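Long-range contacts in probable enoyl-CoA hydratase/isomerase (PDB 5YLO), which belongs to the crotonase family and has been characterised as a Delta3,Delta2-enoyl-CoA isomerase, with a likely part in the metabolism of unsaturated fatty acids: residues F124-A129 and E193-F198; A16-N21 and V39-C44; S130-A135 and D168-A173. All coordinates share one frame; numbering follows the deposited sequence.

How the contacts relate
Contacts 1 and 2 each lay a helix on a strand of the same six-stranded sheet of the crotonase fold. Their centres are about 17 Å apart, and they meet where Trp17 CH2 approaches Gly196 N at 3.9 Å. Contact 3 belongs to a small second sheet. Strand 132-134 follows strand 124-128 in the chain, and both segments of contact 3 fall between those of contact 1. The two touch through Ala128 O and Ala173 CB, 3.3 Å apart, with centres about 17 Å apart. Contacts 2 and 3 lie on opposite sides of the chain's centre, centres about 25 Å apart and nearest atoms about 12 Å. All three belong to the framework of the fold.

Contact 1 (F124-A129 and E193-F198); sequences FRIAAA and EAVGAF
Phe198 drives the edge of its ring into the face of Phe124, a T-shaped stack that helps seat helix 191-204 of the crotonase fold on strand 124-128 of the main sheet. The ring planes stand 82° apart and the centroids are separated by 4.8 Å. Phe198 CZ sits 3.5 Å above the plane of the Phe124 ring, over its centre, while the neighbouring Phe198 CE2 comes 3.4 Å from Phe124 CG. Phe198 CB points toward the strand, and CG, anti to the backbone N (chi1 -180°), carries the ring on to Phe124. Two rings suit this place because one supplies C-H groups and the other a pi face, with no polar atom to satisfy. Arg163 of the second subunit packs on both phenylalanines and so brings the subunit interface onto the stack.

Ile126 points to the same side of the strand as Phe124, as alternate strand residues do, and its CD1 packs against the Phe198 side chain, on the CD2 and CB side. That methyl meets Phe198 CD2 at 3.8 Å, approaching the ring obliquely. On its helix side, Ile126 CD1 also touches Val195 CG2, one methyl of the beta-branched side chain, 4.2 Å away.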
# COMPACT_ATOMS: atom_id res chain seq x y z
N PHE A 124 -11.07 -12.26 1.64
CA PHE A 124 -10.43 -12.94 0.53
C PHE A 124 -11.34 -12.89 -0.69
O PHE A 124 -12.56 -12.76 -0.57
CB PHE A 124 -10.11 -14.39 0.89
CG PHE A 124 -9.24 -14.53 2.11
CD1 PHE A 124 -7.87 -14.44 2.00
CD2 PHE A 124 -9.81 -14.75 3.35
CE1 PHE A 124 -7.07 -14.57 3.12
CE2 PHE A 124 -9.01 -14.88 4.47
CZ PHE A 124 -7.64 -14.79 4.36
N ARG A 125 -10.73 -12.99 -1.87
CA ARG A 125 -11.46 -12.99 -3.13
C ARG A 125 -10.88 -14.06 -4.04
O ARG A 125 -9.70 -13.99 -4.41
CB ARG A 125 -11.41 -11.62 -3.81
CG ARG A 125 -12.52 -10.68 -3.36
CD ARG A 125 -12.18 -9.23 -3.66
NE ARG A 125 -10.90 -8.84 -3.07
CZ ARG A 125 -10.72 -8.54 -1.79
NH1 ARG A 125 -11.74 -8.60 -0.95
NH2 ARG A 125 -9.52 -8.20 -1.35
N ILE A 126 -11.69 -15.05 -4.38
CA ILE A 126 -11.37 -16.05 -5.39
C ILE A 126 -12.33 -15.85 -6.55
O ILE A 126 -13.55 -15.86 -6.36
CB ILE A 126 -11.47 -17.48 -4.83
CG1 ILE A 126 -10.61 -17.62 -3.58
CG2 ILE A 126 -11.05 -18.49 -5.89
CD1 ILE A 126 -10.74 -18.96 -2.90
N ALA A 127 -11.78 -15.67 -7.75
CA ALA A 127 -12.58 -15.32 -8.91
C ALA A 127 -12.48 -16.39 -9.98
O ALA A 127 -11.43 -17.02 -10.15
CB ALA A 127 -12.13 -13.97 -9.49
N ALA A 128 -13.59 -16.61 -10.68
CA ALA A 128 -13.57 -17.44 -11.87
C ALA A 128 -12.94 -16.68 -13.03
O ALA A 128 -12.90 -15.44 -13.05
CB ALA A 128 -14.99 -17.88 -12.24
N ALA A 129 -12.44 -17.43 -14.01
CA ALA A 129 -11.78 -16.80 -15.15
C ALA A 129 -12.73 -15.92 -15.95
O ALA A 129 -12.31 -14.92 -16.53
CB ALA A 129 -11.16 -17.87 -16.06
N GLU A 193 -15.70 -25.67 -5.79
CA GLU A 193 -14.80 -26.61 -5.13
C GLU A 193 -13.60 -25.90 -4.52
O GLU A 193 -13.16 -26.23 -3.42
CB GLU A 193 -14.35 -27.68 -6.11
CG GLU A 193 -13.55 -28.82 -5.50
CD GLU A 193 -13.14 -29.86 -6.52
OE1 GLU A 193 -12.27 -30.69 -6.21
OE2 GLU A 193 -13.68 -29.83 -7.65
N ALA A 194 -13.05 -24.90 -5.23
CA ALA A 194 -11.89 -24.19 -4.72
C ALA A 194 -12.24 -23.35 -3.50
O ALA A 194 -11.48 -23.31 -2.53
CB ALA A 194 -11.29 -23.31 -5.81
N VAL A 195 -13.40 -22.68 -3.53
CA VAL A 195 -13.81 -21.87 -2.39
C VAL A 195 -14.08 -22.75 -1.18
O VAL A 195 -13.69 -22.40 -0.05
CB VAL A 195 -15.05 -21.03 -2.77
CG1 VAL A 195 -15.61 -20.33 -1.54
CG2 VAL A 195 -14.68 -20.01 -3.84
N GLY A 196 -14.72 -23.89 -1.38
CA GLY A 196 -14.99 -24.79 -0.26
C GLY A 196 -13.73 -25.28 0.41
O GLY A 196 -13.65 -25.33 1.64
N ALA A 197 -12.72 -25.63 -0.38
CA ALA A 197 -11.45 -26.08 0.20
C ALA A 197 -10.76 -24.95 0.95
O ALA A 197 -10.22 -25.16 2.04
CB ALA A 197 -10.54 -26.63 -0.90
N PHE A 198 -10.78 -23.74 0.38
CA PHE A 198 -10.15 -22.61 1.06
C PHE A 198 -10.91 -22.24 2.33
O PHE A 198 -10.30 -22.04 3.39
CB PHE A 198 -10.07 -21.41 0.11
CG PHE A 198 -9.43 -20.19 0.72
CD1 PHE A 198 -8.10 -20.22 1.13
CD2 PHE A 198 -10.15 -19.02 0.88
CE1 PHE A 198 -7.51 -19.11 1.69
CE2 PHE A 198 -9.56 -17.90 1.45
CZ PHE A 198 -8.24 -17.95 1.85

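Contact 2 (A16-N21 and V39-C44); sequences AWLVLN and VRLDAC
Leu18 CB points toward the helix and its CG stands anti to the carbonyl carbon (chi1 -45°), while Arg40 CG, anti to its own backbone N (chi1 -175°), is placed where Leu18 CD2 meets it. The contact packs the helix of a beta-alpha-beta unit, strand 15-20, helix 31-46 and strand 52-56, against its first strand. Strand and helix segments run nearly antiparallel, at 173°, with their axes 10.6 Å apart.

Leu18 is the hub. CD2 rests on the aliphatic part of Arg40, 3.6 Å from Arg40 CG, and the two side chains cross at about a right angle. CD1 lies chiefly against the next helix residue, meeting Leu41 CD2 at 3.7 Å. A leucine suits the place, since its fork can serve both neighbours at once. Leu37 from the preceding helical turn and Val53 of strand 52-56 also pack on it, continuing the apolar layer.

Arg40 offers its CG methylene where it crosses Leu18, then bends at chi2 and chi3. Its side chain also touches Thr9 of strand 7-12. Val53 packs on Cys44 as well, and Val11 of strand 7-12 on Ala16.

One turn after Arg40, Cys44 presents a small, polarisable sulfur to the sheet, where Ala16 has only a methyl to offer; Ala16 CB lies 3.8 Å from Cys44 SG. The same sulfur stands over one face of the Arg40 guanidinium, 3.9 Å above its plane and displaced toward the rim.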
# COMPACT_ATOMS: atom_id res chain seq x y z
N ALA A 16 -20.73 -21.00 6.40
CA ALA A 16 -22.01 -20.43 6.04
C ALA A 16 -21.92 -19.86 4.63
O ALA A 16 -21.15 -18.93 4.38
CB ALA A 16 -22.43 -19.34 7.03
N TRP A 17 -22.70 -20.43 3.71
CA TRP A 17 -22.72 -19.99 2.32
C TRP A 17 -23.88 -19.01 2.14
O TRP A 17 -25.05 -19.38 2.31
CB TRP A 17 -22.86 -21.18 1.37
CG TRP A 17 -21.74 -22.16 1.46
CD1 TRP A 17 -21.48 -23.02 2.50
CD2 TRP A 17 -20.73 -22.42 0.47
NE1 TRP A 17 -20.37 -23.78 2.21
CE2 TRP A 17 -19.89 -23.43 0.98
CE3 TRP A 17 -20.46 -21.88 -0.79
CZ2 TRP A 17 -18.80 -23.91 0.27
CZ3 TRP A 17 -19.37 -22.37 -1.49
CH2 TRP A 17 -18.56 -23.37 -0.97
N LEU A 18 -23.56 -17.77 1.79
CA LEU A 18 -24.55 -16.74 1.52
C LEU A 18 -24.47 -16.40 0.04
O LEU A 18 -23.51 -15.77 -0.41
CB LEU A 18 -24.31 -15.50 2.38
CG LEU A 18 -24.01 -15.76 3.86
CD1 LEU A 18 -23.87 -14.46 4.63
CD2 LEU A 18 -25.07 -16.65 4.48
N VAL A 19 -25.46 -16.84 -0.73
CA VAL A 19 -25.47 -16.66 -2.17
C VAL A 19 -26.57 -15.68 -2.53
O VAL A 19 -27.75 -15.89 -2.19
CB VAL A 19 -25.68 -18.00 -2.91
CG1 VAL A 19 -25.49 -17.81 -4.41
CG2 VAL A 19 -24.72 -19.05 -2.37
N LEU A 20 -26.20 -14.59 -3.21
CA LEU A 20 -27.19 -13.74 -3.85
C LEU A 20 -28.01 -14.57 -4.83
O LEU A 20 -27.45 -15.36 -5.60
CB LEU A 20 -26.50 -12.58 -4.58
CG LEU A 20 -26.14 -11.31 -3.80
CD1 LEU A 20 -25.33 -11.61 -2.55
CD2 LEU A 20 -25.38 -10.35 -4.71
N ASN A 21 -29.33 -14.42 -4.79
CA ASN A 21 -30.22 -15.27 -5.57
C ASN A 21 -31.26 -14.43 -6.30
O ASN A 21 -32.46 -14.53 -6.05
CB ASN A 21 -30.89 -16.33 -4.70
CG ASN A 21 -31.45 -17.47 -5.52
OD1 ASN A 21 -31.73 -18.59 -4.86
ND2 ASN A 21 -31.63 -17.36 -6.73
N VAL A 39 -29.01 -8.92 7.73
CA VAL A 39 -29.44 -9.60 8.95
C VAL A 39 -28.77 -10.97 9.07
O VAL A 39 -28.40 -11.39 10.18
CB VAL A 39 -30.97 -9.71 8.99
CG1 VAL A 39 -31.43 -10.42 10.27
CG2 VAL A 39 -31.60 -8.34 8.90
N ARG A 40 -28.58 -11.67 7.95
CA ARG A 40 -27.95 -12.99 8.00
C ARG A 40 -26.50 -12.90 8.45
O ARG A 40 -25.99 -13.79 9.14
CB ARG A 40 -28.06 -13.67 6.64
CG ARG A 40 -27.53 -15.10 6.58
CD ARG A 40 -28.55 -16.11 7.09
NE ARG A 40 -28.39 -16.42 8.51
CZ ARG A 40 -27.61 -17.39 8.98
NH1 ARG A 40 -27.53 -17.60 10.29
NH2 ARG A 40 -26.92 -18.15 8.15
N LEU A 41 -25.80 -11.82 8.06
CA LEU A 41 -24.43 -11.63 8.51
C LEU A 41 -24.36 -11.49 10.03
O LEU A 41 -23.46 -12.03 10.67
CB LEU A 41 -23.82 -10.40 7.84
CG LEU A 41 -23.37 -10.55 6.39
CD1 LEU A 41 -22.89 -9.22 5.84
CD2 LEU A 41 -22.27 -11.60 6.27
N ASP A 42 -25.31 -10.75 10.62
CA ASP A 42 -25.35 -10.61 12.07
C ASP A 42 -25.58 -11.96 12.74
O ASP A 42 -25.03 -12.23 13.82
CB ASP A 42 -26.43 -9.61 12.48
CG ASP A 42 -26.55 -9.47 13.98
OD1 ASP A 42 -25.71 -8.77 14.58
OD2 ASP A 42 -27.50 -10.05 14.56
N ALA A 43 -26.37 -12.83 12.11
CA ALA A 43 -26.59 -14.16 12.67
C ALA A 43 -25.32 -14.99 12.60
O ALA A 43 -25.06 -15.81 13.49
CB ALA A 43 -27.73 -14.85 11.93
N CYS A 44 -24.50 -14.80 11.56
CA CYS A 44 -23.27 -15.57 11.44
C CYS A 44 -22.27 -15.21 12.53
O CYS A 44 -21.60 -16.09 13.09
CB CYS A 44 -22.65 -15.37 10.06
SG CYS A 44 -23.57 -16.14 8.71

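Contact 3 (S130-A135 and D168-A173); sequences SARFKA and DEAWSA
Arg132 lays its guanidinium across Ala170 on one side of a short antiparallel beta pairing, where strand 132-134 receives strand 171-172 as an edge of the small three-stranded sheet of this crotonase-family protein. From the start of the side chain, Arg132 CB passes 4.0 Å from Trp171 O. The chain then bends at chi2 (-109°) and again at chi3, and NE, CZ and NH1 all approach Ala170 CB. That methyl lies 3.8 Å from the guanidinium plane, over one face but offset toward the rim. At the tip, Arg132 NH1 gives a weak hydrogen bond of 3.3 Å to a water. The same water accepts a firmer bond from Ala170 N, at 2.9 Å, so it joins the side chain to the opposite backbone.

Alanine suits position 170 because its single methyl fits between two long, flexible side chains: Lys134 CG touches Ala170 CB at 3.6 Å.

Beneath this, Phe133 and Trp171 form the hydrogen-bonded pair. Phe133 N donates to Trp171 O at 2.9 Å, somewhat bent at 143°. The return bond from Trp171 N to Phe133 O, also 2.9 Å, is straighter at 161°. Both side chains start on the other face; the Phe133 ring packs on Val107 and Met116, while the indole leads away from its partner strand to a cation-pi contact with Arg175. Ser172 then N-caps the following helix through OG to Arg175 N. Trp171 O, the acceptor of the first bond, also lies at the edge of the Phe133 ring, in its plane, beside CD1.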
# COMPACT_ATOMS: atom_id res chain seq x y z
N SER A 130 -14.02 -16.27 -15.96
CA SER A 130 -15.00 -15.47 -16.68
C SER A 130 -15.32 -14.15 -15.98
O SER A 130 -15.92 -13.27 -16.61
CB SER A 130 -16.30 -16.26 -16.87
OG SER A 130 -16.82 -16.68 -15.62
N ALA A 131 -14.94 -14.00 -14.72
CA ALA A 131 -15.33 -12.82 -13.95
C ALA A 131 -14.75 -11.56 -14.57
O ALA A 131 -13.61 -11.54 -15.04
CB ALA A 131 -14.87 -12.96 -12.50
N ARG A 132 -15.55 -10.50 -14.57
CA ARG A 132 -15.16 -9.19 -15.09
C ARG A 132 -15.51 -8.13 -14.05
O ARG A 132 -16.46 -8.28 -13.28
CB ARG A 132 -15.87 -8.89 -16.42
CG ARG A 132 -15.72 -9.99 -17.46
CD ARG A 132 -14.80 -9.56 -18.58
NE ARG A 132 -15.38 -8.48 -19.36
CZ ARG A 132 -14.73 -7.76 -20.27
NH1 ARG A 132 -15.35 -6.80 -20.93
NH2 ARG A 132 -13.44 -8.00 -20.50
N PHE A 133 -14.73 -7.06 -14.02
CA PHE A 133 -14.84 -6.06 -12.96
C PHE A 133 -15.00 -4.67 -13.55
O PHE A 133 -14.22 -4.27 -14.42
CB PHE A 133 -13.63 -6.12 -12.03
CG PHE A 133 -13.50 -7.42 -11.29
CD1 PHE A 133 -12.84 -8.50 -11.86
CD2 PHE A 133 -14.05 -7.57 -10.03
CE1 PHE A 133 -12.72 -9.70 -11.18
CE2 PHE A 133 -13.94 -8.76 -9.34
CZ PHE A 133 -13.28 -9.83 -9.92
N LYS A 134 -16.00 -3.94 -13.07
CA LYS A 134 -16.29 -2.58 -13.51
C LYS A 134 -16.48 -1.68 -12.31
O LYS A 134 -17.04 -2.10 -11.29
CB LYS A 134 -17.55 -2.54 -14.39
CG LYS A 134 -17.31 -2.78 -15.88
CD LYS A 134 -18.63 -2.78 -16.64
CE LYS A 134 -18.44 -2.42 -18.10
NZ LYS A 134 -19.75 -2.36 -18.81
N ALA A 135 -16.01 -0.44 -12.42
CA ALA A 135 -16.12 0.52 -11.33
C ALA A 135 -16.12 1.93 -11.89
O ALA A 135 -15.49 2.21 -12.91
CB ALA A 135 -14.98 0.37 -10.32
N ASP A 168 -13.53 3.45 -18.73
CA ASP A 168 -14.76 2.68 -18.79
C ASP A 168 -14.54 1.19 -19.02
O ASP A 168 -15.51 0.42 -18.96
CB ASP A 168 -15.68 3.22 -19.88
CG ASP A 168 -15.48 2.51 -21.20
OD1 ASP A 168 -14.47 2.80 -21.88
OD2 ASP A 168 -16.32 1.66 -21.54
N GLU A 169 -13.31 0.76 -19.27
CA GLU A 169 -13.07 -0.64 -19.60
C GLU A 169 -13.18 -1.51 -18.36
O GLU A 169 -12.84 -1.09 -17.25
CB GLU A 169 -11.70 -0.81 -20.25
CG GLU A 169 -10.53 -0.52 -19.32
CD GLU A 169 -9.20 -0.43 -20.04
OE1 GLU A 169 -9.20 -0.41 -21.29
OE2 GLU A 169 -8.16 -0.37 -19.36
N ALA A 170 -13.66 -2.74 -18.55
CA ALA A 170 -13.69 -3.71 -17.47
C ALA A 170 -12.35 -4.44 -17.39
O ALA A 170 -11.60 -4.53 -18.37
CB ALA A 170 -14.82 -4.71 -17.67
N TRP A 171 -12.05 -4.95 -16.20
CA TRP A 171 -10.84 -5.74 -15.97
C TRP A 171 -11.18 -7.22 -15.97
O TRP A 171 -12.21 -7.63 -15.43
CB TRP A 171 -10.17 -5.36 -14.65
CG TRP A 171 -9.50 -4.03 -14.68
CD1 TRP A 171 -9.62 -3.06 -15.64
CD2 TRP A 171 -8.60 -3.51 -13.70
NE1 TRP A 171 -8.84 -1.98 -15.31
CE2 TRP A 171 -8.21 -2.22 -14.12
CE3 TRP A 171 -8.08 -4.00 -12.50
CZ2 TRP A 171 -7.32 -1.43 -13.40
CZ3 TRP A 171 -7.20 -3.22 -11.77
CH2 TRP A 171 -6.83 -1.94 -12.22
N SER A 172 -10.31 -8.01 -16.59
CA SER A 172 -10.47 -9.46 -16.58
C SER A 172 -10.01 -10.03 -15.24
O SER A 172 -9.40 -9.34 -14.42
CB SER A 172 -9.68 -10.09 -17.72
OG SER A 172 -8.28 -9.97 -17.50
N ALA A 173 -10.31 -11.31 -15.03
CA ALA A 173 -9.87 -11.97 -13.81
C ALA A 173 -8.35 -12.04 -13.75
O ALA A 173 -7.76 -11.92 -12.67
CB ALA A 173 -10.47 -13.37 -13.72
O HOH W 1 -14.33 -3.63 -21.22
O HOH W 2 -14.42 -0.05 -15.28